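Local coordinates for cytoplasmic export protein 1 (Saccharomyces cerevisiae, PDB 3VWA), which takes part in nuclear tRNA export, binding tRNA and possibly passing aminoacylated tRNAs from export receptors at the nuclear pore complex to the translation machinery, at residues 243-246 with 247-251; 267-270 with 271-275; 281-284 with 285-289; 318-321 with 322-326. One frame throughout, in Å; residues are numbered along the deposited sequence.

The four contacts are local turns at the ends of four successive helices, 239-248, 255-271, 283-303 and 321-335, and follow one another along the chain in that order. This region comes after all the strands of the kinase-like N-terminal part and before the HEAT repeats at 381-419 and 494-530. Contacts 1 and 3, with centres about 13 Å apart, pack directly, as do contacts 1 and 2 through Phe243 and Leu268, about 17 Å between centres. Contacts 2 and 4 barely meet, about 16 Å between centres, whereas contact 1 does not touch contact 4. The four helices thus lie, in chain order, between the kinase-like part and the HEAT repeats, and probably join the two.

Contact 1: 243-246 with 247-251; sequences FYQE and LRELH
Arg248 lays its aliphatic chain across Tyr244, one helical turn back: CG stands over a ring face and CD of Arg248 comes to 3.4 Å from CE2 of Tyr244. The guanidinium plane is within 12° of the ring plane but lies obliquely beyond it, with Arg248 NE 3.9 Å from Tyr244 OH. One residue back, the Phe243 and Leu247 side chains meet through CE2 of Phe243 and CD2 of Leu247 at 3.7 Å, while the other methyl, CD1, lies by CZ. With CG anti to the backbone N (chi1 174°), the phenylalanine ring leans along the helix onto this leucine. On the outer side Gln245 and Glu249 run alongside each other, Gln245 NE2 staying 4.0 Å from Glu249 OE2.

Backbone bonds set these spacings. Leu247 N donates to Phe243 O at 2.9 Å, and Arg248 N to Tyr244 O. At the end of helix 239-248 the pattern tightens: Glu249 N bonds Glu246 O at 3.1 Å, from above the carbonyl plane, and Gln245 O only weakly. Farther out, Phe243 rests on Met262 and Leu265 and Leu247 on Phe287 and Ile288, while Glu246 OE1 bonds Asn264 ND2. Phe243 and Leu247 thus pack on neighbouring helices, and Tyr244 on Leu111 of helix 106-122, while exposed Arg248 spends its methylenes on the tyrosine ring and carries its charge outward.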
loop_
_atom_site.group_PDB
_atom_site.type_symbol
_atom_site.label_atom_id
_atom_site.label_comp_id
_atom_site.label_asym_id
_atom_site.label_seq_id
_atom_site.Cartn_x
_atom_site.Cartn_y
_atom_site.Cartn_z
ATOM N N PHE A 243 -12.297 -7.559 14.680
ATOM C CA PHE A 243 -11.055 -6.824 14.678
ATOM C C PHE A 243 -11.283 -5.292 14.502
ATOM O O PHE A 243 -10.624 -4.463 15.140
ATOM C CB PHE A 243 -10.089 -7.418 13.685
ATOM C CG PHE A 243 -8.848 -6.633 13.525
ATOM C CD1 PHE A 243 -7.877 -6.642 14.519
ATOM C CD2 PHE A 243 -8.685 -5.806 12.427
ATOM C CE1 PHE A 243 -6.764 -5.872 14.378
ATOM C CE2 PHE A 243 -7.551 -5.054 12.260
ATOM C CZ PHE A 243 -6.586 -5.083 13.245
ATOM N N TYR A 244 -12.260 -4.954 13.680
ATOM C CA TYR A 244 -12.607 -3.616 13.414
ATOM C C TYR A 244 -13.077 -2.895 14.713
ATOM O O TYR A 244 -12.736 -1.778 14.946
ATOM C CB TYR A 244 -13.693 -3.626 12.347
ATOM C CG TYR A 244 -14.295 -2.270 12.108
ATOM C CD1 TYR A 244 -13.564 -1.267 11.456
ATOM C CD2 TYR A 244 -15.577 -1.981 12.554
ATOM C CE1 TYR A 244 -14.098 -0.023 11.243
ATOM C CE2 TYR A 244 -16.136 -0.735 12.341
ATOM C CZ TYR A 244 -15.360 0.236 11.677
ATOM O OH TYR A 244 -15.881 1.467 11.419
ATOM N N GLN A 245 -13.848 -3.562 15.543
ATOM C CA GLN A 245 -14.222 -3.026 16.817
ATOM C C GLN A 245 -13.019 -2.690 17.732
ATOM O O GLN A 245 -13.032 -1.635 18.389
ATOM C CB GLN A 245 -15.236 -3.941 17.517
ATOM C CG GLN A 245 -15.723 -3.414 18.851
ATOM C CD GLN A 245 -16.530 -4.419 19.654
ATOM O OE1 GLN A 245 -17.246 -5.260 19.096
ATOM N NE2 GLN A 245 -16.430 -4.324 20.979
ATOM N N GLU A 246 -12.019 -3.580 17.776
ATOM C CA GLU A 246 -10.764 -3.329 18.479
ATOM C C GLU A 246 -10.077 -2.104 17.907
ATOM O O GLU A 246 -9.655 -1.212 18.652
ATOM C CB GLU A 246 -9.779 -4.508 18.333
ATOM C CG GLU A 246 -10.059 -5.744 19.148
ATOM C CD GLU A 246 -9.090 -6.863 18.793
ATOM O OE1 GLU A 246 -7.945 -6.870 19.289
ATOM O OE2 GLU A 246 -9.479 -7.756 18.008
ATOM N N LEU A 247 -9.980 -2.060 16.578
ATOM C CA LEU A 247 -9.291 -1.013 15.886
ATOM C C LEU A 247 -9.885 0.351 16.205
ATOM O O LEU A 247 -9.152 1.280 16.572
ATOM C CB LEU A 247 -9.381 -1.260 14.387
ATOM C CG LEU A 247 -8.216 -0.819 13.523
ATOM C CD1 LEU A 247 -6.885 -1.274 14.102
ATOM C CD2 LEU A 247 -8.439 -1.437 12.126
ATOM N N ARG A 248 -11.200 0.461 16.066
ATOM C CA ARG A 248 -11.938 1.675 16.379
ATOM C C ARG A 248 -11.739 2.189 17.787
ATOM O O ARG A 248 -11.924 3.357 18.002
ATOM C CB ARG A 248 -13.428 1.415 16.303
ATOM C CG ARG A 248 -14.134 1.945 15.091
ATOM C CD ARG A 248 -15.455 1.200 15.066
ATOM N NE ARG A 248 -16.614 2.065 15.198
ATOM C CZ ARG A 248 -17.830 1.645 15.549
ATOM N NH1 ARG A 248 -18.831 2.516 15.612
ATOM N NH2 ARG A 248 -18.052 0.365 15.845
ATOM N N GLU A 249 -11.411 1.298 18.719
ATOM C CA GLU A 249 -11.249 1.618 20.127
ATOM C C GLU A 249 -9.794 1.756 20.470
ATOM O O GLU A 249 -9.426 1.940 21.630
ATOM C CB GLU A 249 -11.847 0.490 20.969
ATOM C CG GLU A 249 -13.340 0.648 21.153
ATOM C CD GLU A 249 -13.953 -0.427 22.034
ATOM O OE1 GLU A 249 -13.255 -1.049 22.867
ATOM O OE2 GLU A 249 -15.159 -0.637 21.891
ATOM N N LEU A 250 -8.949 1.675 19.458
ATOM C CA LEU A 250 -7.529 1.667 19.698
ATOM C C LEU A 250 -7.094 2.804 20.627
ATOM O O LEU A 250 -6.320 2.571 21.527
ATOM C CB LEU A 250 -6.749 1.719 18.378
ATOM C CG LEU A 250 -5.269 1.434 18.438
ATOM C CD1 LEU A 250 -4.917 -0.013 18.872
ATOM C CD2 LEU A 250 -4.631 1.741 17.097
ATOM N N HIS A 251 -7.598 4.016 20.408
ATOM C CA HIS A 251 -7.101 5.139 21.176
ATOM C C HIS A 251 -7.697 5.355 22.536
ATOM O O HIS A 251 -7.405 6.327 23.184
ATOM C CB HIS A 251 -7.145 6.372 20.312
ATOM C CG HIS A 251 -6.295 6.225 19.090
ATOM N ND1 HIS A 251 -4.953 6.056 19.171
ATOM C CD2 HIS A 251 -6.623 6.165 17.730
ATOM C CE1 HIS A 251 -4.439 5.933 17.937
ATOM N NE2 HIS A 251 -5.465 5.999 17.046
#

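Contact 2: 267-270 with 271-275; sequences NLYL and ESREI
Glu271 N reaches back to Asn267 O at 2.8 Å, a closing bond of helix 255-271, although the place of that oxygen is less sure. Ser272 is the first residue to leave helical angles. Ser272 N still donates to Leu268 O at 2.9 Å, but it comes in from above the carbonyl plane as the chain turns out of the helix.

At Arg273 a water takes over: it gives a hydrogen to Leu270 O at 2.8 Å and accepts one from Arg273 N at 2.9 Å, joining the Leu270 carbonyl to the chain beyond. The arginine side chain folds back alongside Tyr269. CG is anti to the backbone N and a bend at chi2 (62°) swings CD over one ring face, a CH-pi contact with Arg273 CD 3.9 Å from the Tyr269 centroid and displaced toward the rim. Beyond it Arg273 NE lies 3.4 Å from Tyr269 CE2, and the guanidinium is turned 28° from the ring plane. Ile275, reached through a 3-10 turn in which its N bonds Ser272 O, points back at the helix, and Ile275 CD1 touches Leu268 CD2 at 4.1 Å, the two side chains crossing at about a right angle.

Around this turn, Leu268 and Ile275 both lie on Pro239 of helix 239-248. On helix 321-335, Asp330 receives both the Tyr269 OH hydrogen bond and a salt bridge from Arg273 NH2, which also pairs with Glu334; Tyr269 packs on Ile327 there, and Arg273 on Leu331.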
loop_
_atom_site.group_PDB
_atom_site.type_symbol
_atom_site.label_atom_id
_atom_site.label_comp_id
_atom_site.label_asym_id
_atom_site.label_seq_id
_atom_site.Cartn_x
_atom_site.Cartn_y
_atom_site.Cartn_z
ATOM N N ASN A 267 -1.813 -12.231 14.213
ATOM C CA ASN A 267 -2.186 -13.664 14.201
ATOM C C ASN A 267 -3.145 -13.964 13.065
ATOM O O ASN A 267 -3.093 -15.038 12.445
ATOM C CB ASN A 267 -2.863 -14.102 15.477
ATOM C CG ASN A 267 -1.882 -14.428 16.573
ATOM O OD1 ASN A 267 -2.114 -14.058 17.723
ATOM N ND2 ASN A 267 -0.788 -15.146 16.245
ATOM N N LEU A 268 -4.055 -13.030 12.856
ATOM C CA LEU A 268 -4.908 -13.054 11.687
ATOM C C LEU A 268 -4.147 -12.968 10.359
ATOM O O LEU A 268 -4.553 -13.601 9.361
ATOM C CB LEU A 268 -5.832 -11.863 11.732
ATOM C CG LEU A 268 -6.948 -11.829 12.748
ATOM C CD1 LEU A 268 -7.597 -10.458 12.585
ATOM C CD2 LEU A 268 -7.970 -12.976 12.534
ATOM N N TYR A 269 -3.107 -12.119 10.318
ATOM C CA TYR A 269 -2.220 -12.065 9.148
ATOM C C TYR A 269 -1.466 -13.372 8.888
ATOM O O TYR A 269 -1.361 -13.805 7.750
ATOM C CB TYR A 269 -1.212 -10.930 9.282
ATOM C CG TYR A 269 -0.214 -10.746 8.142
ATOM C CD1 TYR A 269 1.015 -11.407 8.147
ATOM C CD2 TYR A 269 -0.459 -9.845 7.132
ATOM C CE1 TYR A 269 1.949 -11.209 7.157
ATOM C CE2 TYR A 269 0.485 -9.602 6.172
ATOM C CZ TYR A 269 1.671 -10.295 6.179
ATOM O OH TYR A 269 2.626 -10.055 5.217
ATOM N N LEU A 270 -0.941 -13.989 9.945
ATOM C CA LEU A 270 -0.334 -15.324 9.863
ATOM C C LEU A 270 -1.324 -16.490 9.495
ATOM O O LEU A 270 -1.056 -17.272 8.535
ATOM C CB LEU A 270 0.435 -15.624 11.144
ATOM C CG LEU A 270 1.628 -14.676 11.380
ATOM C CD1 LEU A 270 2.363 -15.082 12.665
ATOM C CD2 LEU A 270 2.580 -14.644 10.156
ATOM N N GLU A 271 -2.467 -16.551 10.193
ATOM C CA GLU A 271 -3.390 -17.680 10.072
ATOM C C GLU A 271 -4.401 -17.565 8.904
ATOM O O GLU A 271 -4.935 -18.597 8.463
ATOM C CB GLU A 271 -4.176 -17.952 11.372
ATOM C CG GLU A 271 -3.405 -17.820 12.698
ATOM C CD GLU A 271 -2.801 -19.115 13.227
ATOM O OE1 GLU A 271 -1.799 -19.594 12.643
ATOM O OE2 GLU A 271 -3.324 -19.644 14.253
ATOM N N SER A 272 -4.725 -16.335 8.485
ATOM C CA SER A 272 -5.673 -16.038 7.372
ATOM C C SER A 272 -5.313 -14.771 6.639
ATOM O O SER A 272 -6.090 -13.804 6.577
ATOM C CB SER A 272 -7.130 -15.925 7.800
ATOM O OG SER A 272 -7.260 -15.832 9.193
ATOM N N ARG A 273 -4.137 -14.799 6.063
ATOM C CA ARG A 273 -3.719 -13.720 5.162
ATOM C C ARG A 273 -4.824 -13.240 4.227
ATOM O O ARG A 273 -5.000 -12.007 4.002
ATOM C CB ARG A 273 -2.477 -14.207 4.422
ATOM C CG ARG A 273 -1.836 -13.241 3.457
ATOM C CD ARG A 273 -1.352 -12.020 4.218
ATOM N NE ARG A 273 -0.766 -11.011 3.359
ATOM C CZ ARG A 273 -1.427 -10.115 2.653
ATOM N NH1 ARG A 273 -2.746 -10.120 2.662
ATOM N NH2 ARG A 273 -0.759 -9.182 1.949
ATOM N N GLU A 274 -5.606 -14.197 3.685
ATOM C CA GLU A 274 -6.609 -13.856 2.641
ATOM C C GLU A 274 -7.657 -12.863 3.128
ATOM O O GLU A 274 -8.295 -12.120 2.330
ATOM C CB GLU A 274 -7.274 -15.174 2.037
ATOM C CG GLU A 274 -8.172 -16.020 2.979
ATOM C CD GLU A 274 -7.449 -16.726 4.146
ATOM O OE1 GLU A 274 -6.201 -16.733 4.202
ATOM O OE2 GLU A 274 -8.119 -17.319 5.044
ATOM N N ILE A 275 -7.869 -12.791 4.436
ATOM C CA ILE A 275 -8.964 -11.949 4.875
ATOM C C ILE A 275 -8.627 -10.445 4.690
ATOM O O ILE A 275 -9.491 -9.626 4.688
ATOM C CB ILE A 275 -9.459 -12.240 6.295
ATOM C CG1 ILE A 275 -8.418 -11.688 7.325
ATOM C CG2 ILE A 275 -9.854 -13.748 6.460
ATOM C CD1 ILE A 275 -8.924 -11.781 8.749
HETATM O O HOH W 1 -2.808 -17.338 6.328
#

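Contact 3: 281-284 with 285-289; sequences PGMI and ENFII
Gly282 and Glu285 make a side-chain-to-backbone hydrogen bond at the start of helix 283-303, in a largely buried turn. Glu285 OE1 takes the Gly282 N-H at 2.7 Å, met from above the carboxylate plane, 50° out of it. The bend at chi2 (85°) curls the glutamate back over the first turn to reach that nitrogen, and brings OE2 alongside the Pro281 ring at CB. Replacing Glu285 by alanine would probably leave the Gly282 N-H without this acceptor and the entry to the helix less firmly fixed. Gly282 O accepts from Asn286 N, also at 2.7 Å. The positive phi of Gly282, 128°, would force a beta carbon against the preceding carbonyl, which calls for glycine.

The glutamate accepts the Gly282 N-H as the carboxylate of a capping box would, but glycine has no side chain to return the bond. A wider, pi-type turn follows directly. Ile288 N meets Met283 O almost head-on at 2.7 Å, five residues along, and Phe287 N adds a weak bond to the same oxygen; Ile289 N likewise donates to Ile284 O at 3.0 Å. Apolar side chains meet along the same turn: selenomethionine Met283 touches Ile288 CD1 with CE at 4.0 Å and Phe287 CB with CG, and Ile284 CG2 meets Ile289 CD1. Ile284 and Ile289 continue onto Leu331 of helix 321-335. On another flank Asn286 ND2 bonds Ile140 O and Phe287 makes a cation-pi contact with Lys141, joining this turn to the N-terminal part of the chain.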
loop_
_atom_site.group_PDB
_atom_site.type_symbol
_atom_site.label_atom_id
_atom_site.label_comp_id
_atom_site.label_asym_id
_atom_site.label_seq_id
_atom_site.Cartn_x
_atom_site.Cartn_y
_atom_site.Cartn_z
ATOM N N PRO A 281 -10.752 -0.212 -0.586
ATOM C CA PRO A 281 -9.566 0.588 -0.290
ATOM C C PRO A 281 -9.780 1.525 0.877
ATOM O O PRO A 281 -10.858 2.102 1.054
ATOM C CB PRO A 281 -9.352 1.395 -1.586
ATOM C CG PRO A 281 -10.597 1.171 -2.426
ATOM C CD PRO A 281 -11.052 -0.199 -2.038
ATOM N N GLY A 282 -8.758 1.650 1.699
ATOM C CA GLY A 282 -8.794 2.644 2.767
ATOM C C GLY A 282 -8.472 2.041 4.081
ATOM O O GLY A 282 -7.668 2.624 4.810
HETATM N N MSE A 283 -9.057 0.862 4.396
HETATM C CA MSE A 283 -8.885 0.324 5.759
HETATM C C MSE A 283 -7.474 -0.124 5.989
HETATM O O MSE A 283 -6.859 0.115 7.077
HETATM C CB MSE A 283 -9.821 -0.825 6.142
HETATM C CG MSE A 283 -9.644 -0.880 7.658
HETATM SE SE MSE A 283 -10.683 -2.227 8.560
HETATM C CE MSE A 283 -10.365 -3.959 7.666
ATOM N N ILE A 284 -6.921 -0.802 4.992
ATOM C CA ILE A 284 -5.545 -1.222 5.105
ATOM C C ILE A 284 -4.588 -0.031 5.003
ATOM O O ILE A 284 -3.730 0.168 5.883
ATOM C CB ILE A 284 -5.173 -2.269 4.039
ATOM C CG1 ILE A 284 -5.914 -3.581 4.374
ATOM C CG2 ILE A 284 -3.646 -2.416 3.991
ATOM C CD1 ILE A 284 -5.453 -4.799 3.611
ATOM N N GLU A 285 -4.742 0.740 3.925
ATOM C CA GLU A 285 -3.848 1.861 3.598
ATOM C C GLU A 285 -3.877 2.971 4.630
ATOM O O GLU A 285 -2.829 3.483 5.007
ATOM C CB GLU A 285 -4.209 2.469 2.229
ATOM C CG GLU A 285 -4.143 1.528 1.039
ATOM C CD GLU A 285 -5.419 0.700 0.832
ATOM O OE1 GLU A 285 -6.235 0.583 1.772
ATOM O OE2 GLU A 285 -5.629 0.151 -0.277
ATOM N N ASN A 286 -5.063 3.368 5.071
ATOM C CA ASN A 286 -5.195 4.585 5.859
ATOM C C ASN A 286 -5.680 4.362 7.278
ATOM O O ASN A 286 -5.871 5.319 7.996
ATOM C CB ASN A 286 -6.134 5.592 5.163
ATOM C CG ASN A 286 -5.651 5.966 3.767
ATOM O OD1 ASN A 286 -4.449 6.105 3.527
ATOM N ND2 ASN A 286 -6.571 6.036 2.828
ATOM N N PHE A 287 -5.888 3.121 7.694
ATOM C CA PHE A 287 -6.285 2.882 9.075
ATOM C C PHE A 287 -5.270 1.930 9.657
ATOM O O PHE A 287 -4.484 2.310 10.555
ATOM C CB PHE A 287 -7.713 2.293 9.150
ATOM C CG PHE A 287 -8.402 2.508 10.464
ATOM C CD1 PHE A 287 -7.699 2.937 11.584
ATOM C CD2 PHE A 287 -9.774 2.233 10.597
ATOM C CE1 PHE A 287 -8.338 3.101 12.800
ATOM C CE2 PHE A 287 -10.423 2.419 11.815
ATOM C CZ PHE A 287 -9.704 2.846 12.915
ATOM N N ILE A 288 -5.245 0.696 9.133
ATOM C CA ILE A 288 -4.361 -0.314 9.710
ATOM C C ILE A 288 -2.861 0.058 9.673
ATOM O O ILE A 288 -2.181 0.056 10.717
ATOM C CB ILE A 288 -4.634 -1.737 9.128
ATOM C CG1 ILE A 288 -6.066 -2.170 9.422
ATOM C CG2 ILE A 288 -3.664 -2.728 9.702
ATOM C CD1 ILE A 288 -6.507 -3.448 8.722
ATOM N N ILE A 289 -2.341 0.361 8.484
ATOM C CA ILE A 289 -0.904 0.618 8.322
ATOM C C ILE A 289 -0.354 1.791 9.174
ATOM O O ILE A 289 0.695 1.660 9.788
ATOM C CB ILE A 289 -0.493 0.818 6.833
ATOM C CG1 ILE A 289 -0.533 -0.510 6.020
ATOM C CG2 ILE A 289 0.915 1.302 6.761
ATOM C CD1 ILE A 289 -0.354 -0.287 4.523
#

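Contact 4: 318-321 with 322-326; sequences SHKL and VPFLA
The first turn of helix 321-335, entered from a short 3-10 turn at 318-320, sets Lys320 against a face of Phe324. The lysine offers its aliphatic root to the aromatic face: CB of Lys320 is 3.6 Å from the Phe324 centroid and only 14° off the ring normal, a CH-pi contact over the centre. From there the chain leaves the ring past its rim, Lys320 CG 3.7 Å from Phe324 CZ and Lys320 CD 3.8 Å from Phe324 CE1. A bend at chi2 (-60°) takes CG and CD past this side of the ring, and NZ goes on to a salt bridge with Glu266.

Phe324 N donates to Lys320 O at 3.0 Å, tying the pair through the backbone too, and Leu325 N bonds Leu321 O. Between them Pro323, which has no N-H to give, sets CD against Lys320 O at 3.2 Å and near His319 O. A water links the two parts, donating to Ser318 O and accepting from Val322 N, both at 2.9 Å. An alanine in place of Phe324 is likely to open a gap beside the lysine methylenes and leave them freer to move.

The Phe324 ring also lies against Leu259 and Met262 of helix 255-271 and Leu292 of helix 283-303, where Leu321 packs on Leu299 and Met300. Val322 and Leu325 pack instead on Val357 of helix 355-368, and Leu325 also on Leu345 of helix 342-351.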
loop_
_atom_site.group_PDB
_atom_site.type_symbol
_atom_site.label_atom_id
_atom_site.label_comp_id
_atom_site.label_asym_id
_atom_site.label_seq_id
_atom_site.Cartn_x
_atom_site.Cartn_y
_atom_site.Cartn_z
ATOM N N SER A 318 9.919 -5.801 22.342
ATOM C CA SER A 318 10.815 -5.719 21.198
ATOM C C SER A 318 10.736 -6.943 20.243
ATOM O O SER A 318 11.107 -6.855 19.087
ATOM C CB SER A 318 12.240 -5.404 21.691
ATOM O OG SER A 318 13.214 -6.318 21.162
ATOM N N HIS A 319 10.189 -8.052 20.706
ATOM C CA HIS A 319 10.038 -9.256 19.865
ATOM C C HIS A 319 8.952 -9.089 18.814
ATOM O O HIS A 319 8.793 -9.921 17.940
ATOM C CB HIS A 319 9.699 -10.475 20.752
ATOM C CG HIS A 319 8.347 -10.370 21.408
ATOM N ND1 HIS A 319 8.036 -9.374 22.287
ATOM C CD2 HIS A 319 7.214 -11.164 21.299
ATOM C CE1 HIS A 319 6.774 -9.511 22.683
ATOM N NE2 HIS A 319 6.263 -10.612 22.087
ATOM N N LYS A 320 8.131 -8.057 18.939
ATOM C CA LYS A 320 7.143 -7.767 17.915
ATOM C C LYS A 320 7.696 -6.879 16.777
ATOM O O LYS A 320 7.003 -6.634 15.796
ATOM C CB LYS A 320 5.868 -7.151 18.528
ATOM C CG LYS A 320 5.152 -8.060 19.489
ATOM C CD LYS A 320 4.721 -9.352 18.796
ATOM C CE LYS A 320 3.549 -9.985 19.529
ATOM N NZ LYS A 320 3.245 -11.322 18.917
ATOM N N LEU A 321 8.936 -6.406 16.917
ATOM C CA LEU A 321 9.533 -5.523 15.892
ATOM C C LEU A 321 9.571 -6.126 14.496
ATOM O O LEU A 321 9.076 -5.540 13.565
ATOM C CB LEU A 321 10.931 -5.107 16.294
ATOM C CG LEU A 321 10.942 -4.191 17.517
ATOM C CD1 LEU A 321 12.369 -4.202 18.065
ATOM C CD2 LEU A 321 10.493 -2.806 17.117
ATOM N N VAL A 322 10.180 -7.289 14.370
ATOM C CA VAL A 322 10.225 -8.059 13.116
ATOM C C VAL A 322 8.832 -8.411 12.583
ATOM O O VAL A 322 8.533 -8.121 11.440
ATOM C CB VAL A 322 11.186 -9.285 13.257
ATOM C CG1 VAL A 322 11.180 -10.197 12.032
ATOM C CG2 VAL A 322 12.593 -8.782 13.490
ATOM N N PRO A 323 7.946 -9.008 13.409
ATOM C CA PRO A 323 6.649 -9.373 12.778
ATOM C C PRO A 323 5.808 -8.192 12.316
ATOM O O PRO A 323 5.292 -8.239 11.215
ATOM C CB PRO A 323 5.908 -10.194 13.843
ATOM C CG PRO A 323 6.899 -10.427 14.943
ATOM C CD PRO A 323 8.068 -9.479 14.792
ATOM N N PHE A 324 5.687 -7.136 13.138
ATOM C CA PHE A 324 4.896 -5.978 12.790
ATOM C C PHE A 324 5.499 -5.268 11.574
ATOM O O PHE A 324 4.775 -4.826 10.699
ATOM C CB PHE A 324 4.809 -4.925 13.956
ATOM C CG PHE A 324 4.017 -5.383 15.183
ATOM C CD1 PHE A 324 3.472 -6.668 15.280
ATOM C CD2 PHE A 324 3.872 -4.514 16.283
ATOM C CE1 PHE A 324 2.729 -7.086 16.412
ATOM C CE2 PHE A 324 3.159 -4.906 17.414
ATOM C CZ PHE A 324 2.602 -6.201 17.496
ATOM N N LEU A 325 6.813 -5.134 11.532
ATOM C CA LEU A 325 7.448 -4.367 10.427
ATOM C C LEU A 325 7.250 -5.184 9.151
ATOM O O LEU A 325 7.120 -4.614 8.040
ATOM C CB LEU A 325 8.926 -4.233 10.700
ATOM C CG LEU A 325 9.723 -2.941 10.702
ATOM C CD1 LEU A 325 11.212 -3.274 10.671
ATOM C CD2 LEU A 325 9.393 -1.980 9.557
ATOM N N ALA A 326 7.227 -6.515 9.280
ATOM C CA ALA A 326 6.995 -7.407 8.104
ATOM C C ALA A 326 5.611 -7.144 7.505
ATOM O O ALA A 326 5.441 -7.020 6.266
ATOM C CB ALA A 326 7.190 -8.904 8.466
HETATM O O HOH W 2 11.576 -8.391 16.712
#